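Long-range contacts in transcriptional repressor (Vibrio fischeri, PDB 3KV1), which probably acts as a SorC-family transcriptional repressor that binds DNA and senses a sugar ligand through the putative sugar-binding domain: residues Ala58-Gln63 and Glu150-Gly155; Asn81-Ser86 and Leu143-Lys148. One frame throughout, in Å; residues are numbered along the deposited sequence.

Both contacts involve the same Rossmann-like sheet, with their centres about 8 Å apart. Contact 1 pairs strand 58-61 with strand 151-158 inside the sheet; contact 2 lays the end of helix 137-147 on the neighbouring strand 83-86. That helix is followed, after a short turn, by strand 151-158, so the two contacts hold successive elements of the chain. Strand 58-61 is bonded on its other edge to 83-86, through Val-59 O to Val-85 N for example. Contact 1 is deeply buried and made largely of backbone hydrogen bonds with aliphatic flanks. Contact 2, further out, is side-chain packing, with methyl groups inside and a charged arginine toward the surface.

Contact 1. Residues Ala58-Gln63 and Glu150-Gly155; sequences AVAVGQ and EFALVG
Strands 58-61 and 151-155 run parallel, their axes 4.3 Å apart at closest and twisted by -28°, with Val-59 beside Phe-151, Ala-60 beside Ala-152 and Val-61 beside Leu-153. Ala-60 uses both its peptide groups: its N gives a hydrogen bond to Phe-151 O (2.9 Å), and its O accepts one from Leu-153 N in the carbonyl plane. Gly-62 N then meets Leu-153 O almost along the C=O axis, while Phe-151 N reaches Ala-58 O over a longer 3.3 Å. At the start, the Glu-150 chain bends at chi2 (87°) and brings OE2 to Ala-58 N, 2.8 Å away, the N-H arriving from above the carboxylate plane. At the far end, where the strands diverge, a water donates to Gln-63 O and accepts from Gly-155 N.

On one face Val-59, its CG1 anti to the backbone N, sets that methyl 3.9 Å from Leu-153 CB and 4.0 Å from Phe-151 CB. Helices 34-52 and 100-111 cover this face through contacts with Phe-151, Leu-153 and Val-61. The other face carries the small pair Ala-60 and Ala-152, CB to CB 4.2 Å, and Ala-60 also touches Ala-146 of helix 137-147. Hydrogen bonds between peptide groups thus fix the register of two central strands of the Rossmann-like sheet, and a carboxylate and a water carry the pairing past its ends.

Contact 2. Residues Asn81-Ser86 and Leu143-Lys148; sequences NARFVS and LSQARK
This is the helix-on-sheet packing of a beta-alpha-beta crossover in a Rossmann-like fold: helix 137-147 lies on the connection from strand 114-116 to strand 151-158 and passes over the strands between them, here 83-86. Strand and helix axes come within 8.0 Å and cross at -123°, so the helix meets the strand steeply and the contact is made near the helix's C-terminal end, by Gln-145 and Ala-146. From the strand Val-85 and Arg-83 point at the helix; from the helix Ala-146 and Gln-145 point back.

The tight part is Val-85 against Ala-146. With chi1 at -172°, Val-85 CG1 stands anti to the backbone N and meets Ala-146 CB at 3.9 Å. The small Ala-146 side chain is consistent with the close approach of helix and strand. Phe-84 lies on the opposite face, against Cys-104 and Leu-107 of helix 100-111.

Toward the surface the fit loosens into an oblique crossing of two long, partly exposed chains. Arg-83 bends at chi3 and Gln-145 at chi2, so that Gln-145 CG lies at the edge of the guanidinium, 3.7 Å from Arg-83 NH1, with the amide and guanidinium planes 36° apart. The charge itself is answered by Glu-116 on strand 114-116, whose OE1 forms a salt bridge with Arg-83 NH1; Gln-145 packs on Glu-116 too. Arg-83 was modelled in two conformers, consistent with a mobile outer side.

Back at the buried end, Ser-86 O faces the Ala-146 CB methyl at 4.2 Å and has no polar partner in the model.

Contact 1. Residues Ala58-Gln63 and Glu150-Gly155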
# COMPACT_ATOMS: atom_id res chain seq x y z
N ALA A 58 -11.62 -10.31 9.62
CA ALA A 58 -10.36 -9.71 9.21
C ALA A 58 -9.19 -10.42 9.86
O ALA A 58 -9.31 -10.98 10.96
CB ALA A 58 -10.35 -8.26 9.60
N VAL A 59 -8.04 -10.34 9.18
CA VAL A 59 -6.77 -10.89 9.69
C VAL A 59 -5.73 -9.76 9.71
O VAL A 59 -5.54 -9.07 8.68
CB VAL A 59 -6.23 -12.05 8.77
CG1 VAL A 59 -5.00 -12.68 9.41
CG2 VAL A 59 -7.35 -13.11 8.50
N ALA A 60 -5.09 -9.53 10.88
CA ALA A 60 -3.96 -8.60 10.98
C ALA A 60 -2.74 -9.39 10.57
O ALA A 60 -2.45 -10.37 11.24
CB ALA A 60 -3.78 -8.14 12.42
N VAL A 61 -2.00 -8.92 9.56
CA VAL A 61 -0.98 -9.75 8.92
C VAL A 61 0.42 -9.15 9.13
O VAL A 61 0.63 -7.96 8.88
CB VAL A 61 -1.29 -9.85 7.41
CG1 VAL A 61 -0.16 -10.59 6.65
CG2 VAL A 61 -2.67 -10.56 7.16
N GLY A 62 1.36 -9.95 9.64
CA GLY A 62 2.73 -9.47 9.80
C GLY A 62 3.58 -9.79 8.58
O GLY A 62 3.07 -10.11 7.52
N GLN A 63 4.90 -9.66 8.71
CA GLN A 63 5.72 -9.72 7.51
C GLN A 63 6.60 -10.96 7.53
O GLN A 63 6.62 -11.70 8.52
CB GLN A 63 6.61 -8.48 7.39
CG GLN A 63 7.56 -8.26 8.54
CD GLN A 63 8.50 -7.08 8.31
OE1 GLN A 63 8.21 -6.16 7.53
NE2 GLN A 63 9.62 -7.08 9.03
N GLU A 150 -10.26 -10.31 14.04
CA GLU A 150 -10.52 -11.60 14.67
C GLU A 150 -9.25 -12.48 14.76
O GLU A 150 -9.12 -13.27 15.66
CB GLU A 150 -11.59 -12.36 13.86
CG GLU A 150 -13.05 -11.80 13.97
CD GLU A 150 -13.38 -10.70 12.96
OE1 GLU A 150 -14.58 -10.40 12.80
OE2 GLU A 150 -12.46 -10.16 12.31
N PHE A 151 -8.37 -12.38 13.75
CA PHE A 151 -7.15 -13.19 13.68
C PHE A 151 -5.94 -12.31 13.50
O PHE A 151 -6.06 -11.21 12.97
CB PHE A 151 -7.17 -14.10 12.44
CG PHE A 151 -8.34 -15.04 12.40
CD1 PHE A 151 -9.59 -14.61 11.89
CD2 PHE A 151 -8.19 -16.36 12.84
CE1 PHE A 151 -10.67 -15.47 11.86
CE2 PHE A 151 -9.29 -17.24 12.81
CZ PHE A 151 -10.52 -16.78 12.31
N ALA A 152 -4.75 -12.84 13.86
CA ALA A 152 -3.49 -12.25 13.42
C ALA A 152 -2.66 -13.38 12.85
O ALA A 152 -2.74 -14.51 13.35
CB ALA A 152 -2.74 -11.54 14.60
N LEU A 153 -1.90 -13.11 11.80
CA LEU A 153 -1.07 -14.14 11.22
C LEU A 153 0.37 -13.60 11.32
O LEU A 153 0.72 -12.62 10.66
CB LEU A 153 -1.53 -14.36 9.77
CG LEU A 153 -0.74 -15.36 8.96
CD1 LEU A 153 -0.96 -16.77 9.57
CD2 LEU A 153 -1.29 -15.29 7.54
N VAL A 154 1.17 -14.17 12.21
CA VAL A 154 2.48 -13.58 12.44
C VAL A 154 3.56 -14.66 12.52
O VAL A 154 3.28 -15.81 12.89
CB VAL A 154 2.47 -12.78 13.76
CG1 VAL A 154 1.64 -11.49 13.63
CG2 VAL A 154 1.95 -13.68 14.94
N GLY A 155 4.78 -14.28 12.19
CA GLY A 155 5.89 -15.21 12.33
C GLY A 155 6.62 -14.87 13.61
O GLY A 155 6.50 -13.74 14.11
O HOH W 1 6.11 -12.06 11.14

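Contact 2. Residues Asn81-Ser86 and Leu143-Lys148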
# COMPACT_ATOMS: atom_id res chain seq x y z
N ASN A 81 -15.50 -13.39 1.53
CA ASN A 81 -15.13 -11.98 1.54
C ASN A 81 -14.52 -11.52 2.87
O ASN A 81 -15.16 -10.80 3.65
CB ASN A 81 -16.32 -11.10 1.16
CG ASN A 81 -15.90 -9.66 0.89
OD1 ASN A 81 -14.72 -9.38 0.70
ND2 ASN A 81 -16.88 -8.75 0.87
N ALA A 82 -13.30 -11.94 3.11
CA ALA A 82 -12.60 -11.58 4.35
C ALA A 82 -11.61 -10.45 4.05
O ALA A 82 -11.30 -10.18 2.89
CB ALA A 82 -11.89 -12.78 4.92
N ARG A 83 -11.14 -9.76 5.09
CA ARG A 83 -10.22 -8.66 4.88
C ARG A 83 -8.86 -9.07 5.43
O ARG A 83 -8.76 -9.79 6.45
CB ARG A 83 -10.67 -7.37 5.58
CG ARG A 83 -11.60 -6.46 4.78
CD ARG A 83 -11.71 -5.07 5.44
NE ARG A 83 -12.31 -5.16 6.77
CZ ARG A 83 -12.00 -4.38 7.80
NH1 ARG A 83 -11.08 -3.42 7.69
NH2 ARG A 83 -12.62 -4.57 8.96
N PHE A 84 -7.82 -8.63 4.74
CA PHE A 84 -6.45 -8.85 5.18
C PHE A 84 -5.78 -7.49 5.36
O PHE A 84 -5.64 -6.73 4.39
CB PHE A 84 -5.71 -9.71 4.14
CG PHE A 84 -6.28 -11.09 4.02
CD1 PHE A 84 -7.27 -11.36 3.08
CD2 PHE A 84 -5.92 -12.08 4.92
CE1 PHE A 84 -7.82 -12.64 2.99
CE2 PHE A 84 -6.48 -13.33 4.85
CZ PHE A 84 -7.45 -13.61 3.87
N VAL A 85 -5.43 -7.17 6.61
CA VAL A 85 -4.99 -5.82 6.99
C VAL A 85 -3.53 -5.85 7.41
O VAL A 85 -3.15 -6.65 8.29
CB VAL A 85 -5.81 -5.28 8.18
CG1 VAL A 85 -5.45 -3.82 8.41
CG2 VAL A 85 -7.32 -5.45 7.92
N SER A 86 -2.70 -5.00 6.79
CA SER A 86 -1.28 -4.96 7.19
C SER A 86 -1.12 -4.49 8.62
O SER A 86 -1.70 -3.47 9.01
CB SER A 86 -0.52 -3.99 6.29
OG SER A 86 -0.50 -4.48 4.97
N LEU A 143 -4.38 0.98 11.59
CA LEU A 143 -3.93 0.27 12.79
C LEU A 143 -5.12 -0.09 13.68
O LEU A 143 -5.13 -1.14 14.32
CB LEU A 143 -2.92 1.10 13.58
CG LEU A 143 -1.54 1.25 12.95
CD1 LEU A 143 -0.65 2.01 13.92
CD2 LEU A 143 -0.97 -0.13 12.63
N SER A 144 -6.15 0.76 13.71
CA SER A 144 -7.36 0.43 14.45
C SER A 144 -8.10 -0.74 13.83
O SER A 144 -8.61 -1.60 14.55
CB SER A 144 -8.29 1.64 14.61
OG SER A 144 -7.82 2.50 15.64
N GLN A 145 -8.14 -0.80 12.50
CA GLN A 145 -8.74 -1.96 11.84
C GLN A 145 -7.96 -3.25 12.17
O GLN A 145 -8.54 -4.33 12.38
CB GLN A 145 -8.82 -1.77 10.32
CG GLN A 145 -9.81 -0.67 9.89
CD GLN A 145 -11.16 -0.80 10.60
OE1 GLN A 145 -11.59 0.11 11.33
NE2 GLN A 145 -11.83 -1.95 10.41
N ALA A 146 -6.65 -3.15 12.25
CA ALA A 146 -5.88 -4.36 12.49
C ALA A 146 -6.08 -4.78 13.94
O ALA A 146 -6.15 -5.96 14.24
CB ALA A 146 -4.38 -4.12 12.18
N ARG A 147 -6.24 -3.81 14.84
CA ARG A 147 -6.35 -4.08 16.28
C ARG A 147 -7.65 -4.81 16.54
O ARG A 147 -7.77 -5.62 17.47
CB ARG A 147 -6.37 -2.71 16.98
CG ARG A 147 -6.13 -2.67 18.45
CD ARG A 147 -5.93 -1.19 18.86
NE ARG A 147 -4.63 -0.68 18.43
CZ ARG A 147 -4.45 0.46 17.74
NH1 ARG A 147 -5.50 1.19 17.39
NH2 ARG A 147 -3.22 0.86 17.42
N LYS A 148 -8.64 -4.51 15.71
CA LYS A 148 -9.98 -5.04 15.85
C LYS A 148 -10.18 -6.33 15.04
O LYS A 148 -11.30 -6.78 14.87
CB LYS A 148 -10.99 -3.95 15.41
CG LYS A 148 -12.46 -4.36 15.49
CD LYS A 148 -13.41 -3.32 14.87
CE LYS A 148 -14.85 -3.87 14.74
NZ LYS A 148 -15.61 -3.87 16.08